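Local coordinates for transcriptional regulator, MarR family (Silicibacter pomeroyi DSS-3, PDB 3BOQ), which probably binds DNA as a transcription factor of the MarR family, using a winged helix-turn-helix domain in each chain of its dimer, at residues A52-A57 with T114-A119; G90-A95 with A106-A111. All blocks are in the same frame, centred on the assembly; numbering follows the deposited sequence.

Contact 1: residues A52-A57 with T114-A119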
loop_
_atom_site.group_PDB
_atom_site.type_symbol
_atom_site.label_atom_id
_atom_site.label_comp_id
_atom_site.label_asym_id
_atom_site.label_seq_id
_atom_site.Cartn_x
_atom_site.Cartn_y
_atom_site.Cartn_z
ATOM N N ALA B 52 -10.845 9.666 -0.114
ATOM C CA ALA B 52 -11.721 10.376 -1.061
ATOM C C ALA B 52 -12.280 11.689 -0.505
ATOM O O ALA B 52 -12.237 12.738 -1.168
ATOM C CB ALA B 52 -12.858 9.468 -1.528
HETATM N N MSE B 53 -12.799 11.637 0.717
HETATM C CA MSE B 53 -13.368 12.838 1.368
HETATM C C MSE B 53 -12.364 13.981 1.570
HETATM O O MSE B 53 -12.725 15.152 1.485
HETATM C CB MSE B 53 -14.015 12.472 2.691
HETATM C CG MSE B 53 -15.163 11.532 2.516
HETATM SE SE MSE B 53 -15.845 10.788 4.193
HETATM C CE MSE B 53 -16.712 12.427 4.929
ATOM N N ALA B 54 -11.112 13.626 1.840
ATOM C CA ALA B 54 -10.044 14.583 2.003
ATOM C C ALA B 54 -9.814 15.391 0.728
ATOM O O ALA B 54 -9.583 16.600 0.798
ATOM C CB ALA B 54 -8.758 13.858 2.430
ATOM N N GLN B 55 -9.882 14.729 -0.427
ATOM C CA GLN B 55 -9.686 15.405 -1.712
ATOM C C GLN B 55 -10.817 16.376 -1.954
ATOM O O GLN B 55 -10.580 17.488 -2.393
ATOM C CB GLN B 55 -9.583 14.413 -2.875
ATOM C CG GLN B 55 -8.667 13.241 -2.611
ATOM C CD GLN B 55 -7.367 13.634 -1.880
ATOM O OE1 GLN B 55 -6.992 13.008 -0.878
ATOM N NE2 GLN B 55 -6.693 14.679 -2.369
ATOM N N LEU B 56 -12.036 15.954 -1.624
ATOM C CA LEU B 56 -13.218 16.787 -1.765
ATOM C C LEU B 56 -13.241 17.943 -0.771
ATOM O O LEU B 56 -13.608 19.051 -1.145
ATOM C CB LEU B 56 -14.502 15.954 -1.665
ATOM C CG LEU B 56 -14.563 14.726 -2.584
ATOM C CD1 LEU B 56 -15.709 13.822 -2.210
ATOM C CD2 LEU B 56 -14.633 15.112 -4.058
ATOM N N ALA B 57 -12.871 17.702 0.489
ATOM C CA ALA B 57 -12.786 18.799 1.465
ATOM C C ALA B 57 -11.745 19.849 1.059
ATOM O O ALA B 57 -11.949 21.035 1.326
ATOM C CB ALA B 57 -12.512 18.284 2.866
ATOM N N THR B 114 -18.617 17.865 8.426
ATOM C CA THR B 114 -18.508 17.682 9.879
ATOM C C THR B 114 -17.832 16.347 10.249
ATOM O O THR B 114 -16.956 16.327 11.107
ATOM C CB THR B 114 -19.892 17.757 10.548
ATOM O OG1 THR B 114 -20.369 19.107 10.505
ATOM C CG2 THR B 114 -19.830 17.278 12.006
ATOM N N THR B 115 -18.260 15.249 9.614
ATOM C CA THR B 115 -17.696 13.914 9.843
ATOM C C THR B 115 -16.205 13.924 9.442
ATOM O O THR B 115 -15.364 13.375 10.150
ATOM C CB THR B 115 -18.500 12.787 9.079
ATOM O OG1 THR B 115 -19.809 12.637 9.650
ATOM C CG2 THR B 115 -17.805 11.423 9.163
ATOM N N PHE B 116 -15.885 14.581 8.330
ATOM C CA PHE B 116 -14.528 14.641 7.848
ATOM C C PHE B 116 -13.556 15.268 8.859
ATOM O O PHE B 116 -12.463 14.741 9.089
ATOM C CB PHE B 116 -14.425 15.385 6.505
ATOM C CG PHE B 116 -13.013 15.508 6.047
ATOM C CD1 PHE B 116 -12.330 14.375 5.570
ATOM C CD2 PHE B 116 -12.314 16.704 6.222
ATOM C CE1 PHE B 116 -10.996 14.450 5.228
ATOM C CE2 PHE B 116 -10.962 16.802 5.866
ATOM C CZ PHE B 116 -10.297 15.677 5.370
ATOM N N LYS B 117 -13.951 16.398 9.447
ATOM C CA LYS B 117 -13.128 17.077 10.435
ATOM C C LYS B 117 -12.921 16.224 11.700
ATOM O O LYS B 117 -11.784 16.106 12.173
ATOM C CB LYS B 117 -13.674 18.476 10.751
ATOM C CG LYS B 117 -13.738 19.357 9.501
ATOM C CD LYS B 117 -14.242 20.785 9.761
ATOM C CE LYS B 117 -14.547 21.491 8.425
ATOM N NZ LYS B 117 -15.120 22.860 8.563
ATOM N N GLN B 118 -13.990 15.621 12.228
ATOM C CA GLN B 118 -13.848 14.681 13.346
ATOM C C GLN B 118 -12.948 13.515 12.943
ATOM O O GLN B 118 -12.132 13.070 13.747
ATOM C CB GLN B 118 -15.205 14.125 13.835
ATOM C CG GLN B 118 -16.268 15.145 14.286
ATOM C CD GLN B 118 -17.633 14.476 14.578
ATOM O OE1 GLN B 118 -18.248 13.845 13.709
ATOM N NE2 GLN B 118 -18.102 14.615 15.809
ATOM N N ALA B 119 -13.088 13.020 11.708
ATOM C CA ALA B 119 -12.333 11.849 11.249
ATOM C C ALA B 119 -10.858 12.181 10.994
ATOM O O ALA B 119 -9.958 11.330 11.147
ATOM C CB ALA B 119 -12.971 11.259 9.999
#

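Contact 2: residues G90-A95 with A106-A111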
loop_
_atom_site.group_PDB
_atom_site.type_symbol
_atom_site.label_atom_id
_atom_site.label_comp_id
_atom_site.label_asym_id
_atom_site.label_seq_id
_atom_site.Cartn_x
_atom_site.Cartn_y
_atom_site.Cartn_z
ATOM N N GLY B 90 -24.523 9.156 3.005
ATOM C CA GLY B 90 -24.808 10.576 3.160
ATOM C C GLY B 90 -23.618 11.513 3.304
ATOM O O GLY B 90 -23.783 12.596 3.852
HETATM N N MSE B 91 -22.431 11.098 2.830
HETATM C CA MSE B 91 -21.214 11.931 2.860
HETATM C C MSE B 91 -21.061 12.820 1.619
HETATM O O MSE B 91 -20.530 13.908 1.700
HETATM C CB MSE B 91 -19.942 11.063 3.019
HETATM C CG MSE B 91 -19.945 10.069 4.211
HETATM SE SE MSE B 91 -19.756 10.953 5.997
HETATM C CE MSE B 91 -21.614 11.231 6.556
ATOM N N VAL B 92 -21.519 12.332 0.468
ATOM C CA VAL B 92 -21.361 13.044 -0.803
ATOM C C VAL B 92 -22.734 13.302 -1.374
ATOM O O VAL B 92 -23.599 12.445 -1.297
ATOM C CB VAL B 92 -20.449 12.231 -1.800
ATOM C CG1 VAL B 92 -20.566 12.724 -3.237
ATOM C CG2 VAL B 92 -18.997 12.231 -1.331
ATOM N N VAL B 93 -22.938 14.497 -1.921
ATOM C CA VAL B 93 -24.252 14.951 -2.392
ATOM C C VAL B 93 -24.654 14.261 -3.697
ATOM O O VAL B 93 -23.840 14.139 -4.623
ATOM C CB VAL B 93 -24.277 16.505 -2.582
ATOM C CG1 VAL B 93 -25.655 17.017 -3.072
ATOM C CG2 VAL B 93 -23.875 17.211 -1.307
ATOM N N LYS B 94 -25.910 13.797 -3.737
ATOM C CA LYS B 94 -26.584 13.340 -4.947
ATOM C C LYS B 94 -28.061 13.697 -4.854
ATOM O O LYS B 94 -28.811 13.127 -4.049
ATOM C CB LYS B 94 -26.397 11.833 -5.174
ATOM C CG LYS B 94 -26.999 11.279 -6.482
ATOM C CD LYS B 94 -26.406 11.919 -7.746
ATOM C CE LYS B 94 -27.383 11.809 -8.943
ATOM N NZ LYS B 94 -26.828 12.314 -10.243
ATOM N N ALA B 95 -28.455 14.654 -5.695
ATOM C CA ALA B 95 -29.815 15.137 -5.795
ATOM C C ALA B 95 -30.662 14.250 -6.721
ATOM O O ALA B 95 -30.232 13.155 -7.117
ATOM C CB ALA B 95 -29.812 16.586 -6.277
ATOM N N ALA B 106 -18.497 15.785 -7.563
ATOM C CA ALA B 106 -18.682 15.294 -6.202
ATOM C C ALA B 106 -18.347 16.355 -5.149
ATOM O O ALA B 106 -17.294 16.995 -5.202
ATOM C CB ALA B 106 -17.859 14.030 -5.983
ATOM N N LYS B 107 -19.276 16.536 -4.210
ATOM C CA LYS B 107 -19.176 17.493 -3.116
ATOM C C LYS B 107 -19.621 16.782 -1.840
ATOM O O LYS B 107 -20.538 15.955 -1.855
ATOM C CB LYS B 107 -20.114 18.682 -3.337
ATOM C CG LYS B 107 -19.646 19.808 -4.262
ATOM C CD LYS B 107 -20.838 20.773 -4.497
ATOM C CE LYS B 107 -20.676 21.721 -5.699
ATOM N NZ LYS B 107 -20.109 23.074 -5.345
ATOM N N LEU B 108 -18.968 17.110 -0.733
ATOM C CA LEU B 108 -19.379 16.645 0.590
ATOM C C LEU B 108 -20.688 17.304 1.026
ATOM O O LEU B 108 -20.842 18.517 0.898
ATOM C CB LEU B 108 -18.281 17.010 1.579
ATOM C CG LEU B 108 -17.189 16.077 2.096
ATOM C CD1 LEU B 108 -16.846 14.887 1.204
ATOM C CD2 LEU B 108 -16.008 16.920 2.411
ATOM N N THR B 109 -21.638 16.506 1.517
ATOM C CA THR B 109 -22.817 17.020 2.208
ATOM C C THR B 109 -22.362 17.840 3.441
ATOM O O THR B 109 -21.184 17.772 3.818
ATOM C CB THR B 109 -23.757 15.858 2.658
ATOM O OG1 THR B 109 -23.084 15.039 3.608
ATOM C CG2 THR B 109 -24.174 14.970 1.512
ATOM N N ASP B 110 -23.255 18.614 4.077
ATOM C CA ASP B 110 -22.839 19.390 5.256
ATOM C C ASP B 110 -22.340 18.458 6.353
ATOM O O ASP B 110 -21.311 18.729 6.991
ATOM C CB ASP B 110 -23.951 20.268 5.802
ATOM C CG ASP B 110 -24.211 21.488 4.947
ATOM O OD1 ASP B 110 -23.354 21.778 4.074
ATOM O OD2 ASP B 110 -25.283 22.141 5.136
ATOM N N ALA B 111 -23.072 17.357 6.545
ATOM C CA ALA B 111 -22.743 16.333 7.528
ATOM C C ALA B 111 -21.489 15.524 7.149
ATOM O O ALA B 111 -20.777 15.042 8.025
ATOM C CB ALA B 111 -23.953 15.409 7.781
HETATM O O HOH W 1 -22.100 16.193 -5.094
#

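Contact 1: residues A52-A57 with T114-A119
Phe116 lays its ring across Met53, Ala54 and Ala57, joining two helices of the winged helix-turn-helix domain characteristic of MarR regulators. The local axes of 52-57 and 114-119 stay 10.4 Å apart at a crossing of -114°, and the aromatic side chain bridges much of that gap. Its CG is anti to the backbone N (chi1 177°), which starts the ring toward helix 47-58. One face receives the turn from Met53 to Ala57: the methyl CB of Ala57 sits 4.0 Å from the ring centroid, 27° off the normal, a CH-pi contact. Met53 O lies over the same face, displaced toward the rim; it is already the acceptor for Ala57 N within the helix. Ala54 comes in obliquely, its CA 3.4 Å from Phe116 CE1 and its CB 3.6 Å from the same atom. The small side chains of Ala54 and Ala57 let the ring lie close to the helix backbone. Met53, a selenomethionine, and Phe116 slide past each other in opposite directions, so that the base of each side chain meets a more distant part of the other. Near its root, Met53 CB is 3.8 Å from Phe116 CD1. The bend at chi3 turns the far methyl back toward helix 110-130. Phe50, one turn earlier on helix 47-58, also meets the Phe116 ring, their planes close to parallel. At the far end of the selenomethionine, the methyl CE of Met53 finishes 4.1 Å from Phe116 CB.

Contact 2: residues G90-A95 with A106-A111
A chi1 of 64° in Thr109 sets OG1 between its own backbone N and carbonyl carbon, from where the hydroxyl donates to Gly90 O at 2.6 Å, tilted 25° from the carbonyl plane. The same torsion leaves CG2 anti to the carbonyl carbon, and this methyl crosses Val93 obliquely, 3.6 Å from its CG2. As the N-cap of helix 110-130, Thr109 also accepts a bond from Gly112 N through OG1, so one hydroxyl serves both the helix start and the Schellman turn that ends helix 79-88 at Gly90. An alanine here would probably leave Gly90 O and Gly112 N without this shared partner and open a gap beside Val93. Backbone bonds flank Val92 and Leu108, a non-hydrogen-bonded antiparallel pair at the base of the wing. Thr109 N reaches Met91 O at 2.8 Å from above the carbonyl plane, whereas Val93 N approaches Lys107 O, also at 2.8 Å, almost in line with the C=O bond. Each acceptor takes a CA-H...O contact too, from Leu108 CA and Val92 CA respectively. Farther out, where the two backbones diverge, a water donates to Val93 O and accepts from Lys107 N, linking them indirectly. Val92 CG1 packs 4.1 Å from Ala106 CB, and Val92 CG2 lies 4.3 Å from Leu108 CD1. Val92 and Leu108 both rest on Leu56 of helix 47-58, Val92 meets Leu86 and Ile87 of helix 79-88, and Ala106 pairs through its backbone with Leu63 of strand 63-64.

How the contacts relate
From the N terminus, the chain passes through helix 12-43 and then forms helix 47-58, which supplies the first half of contact 1. It then runs through strand 63-64, helix 65-71 and helix 79-88 into segment 90-95, and out along the wing, where residues 96-102 are not modelled. Contact 2 closes that short excursion when 106-111 returns and its last two residues begin helix 110-130; one turn on, contact 1 closes the larger loop, with contact 2 nested inside it. The two join directly: Met53 CE lies 3.5 Å from Met91 SE, and Leu56 CD1 lies 3.8 Å from Leu108 CD1. Together they tie helix 47-58, the base of the wing and the start of helix 110-130.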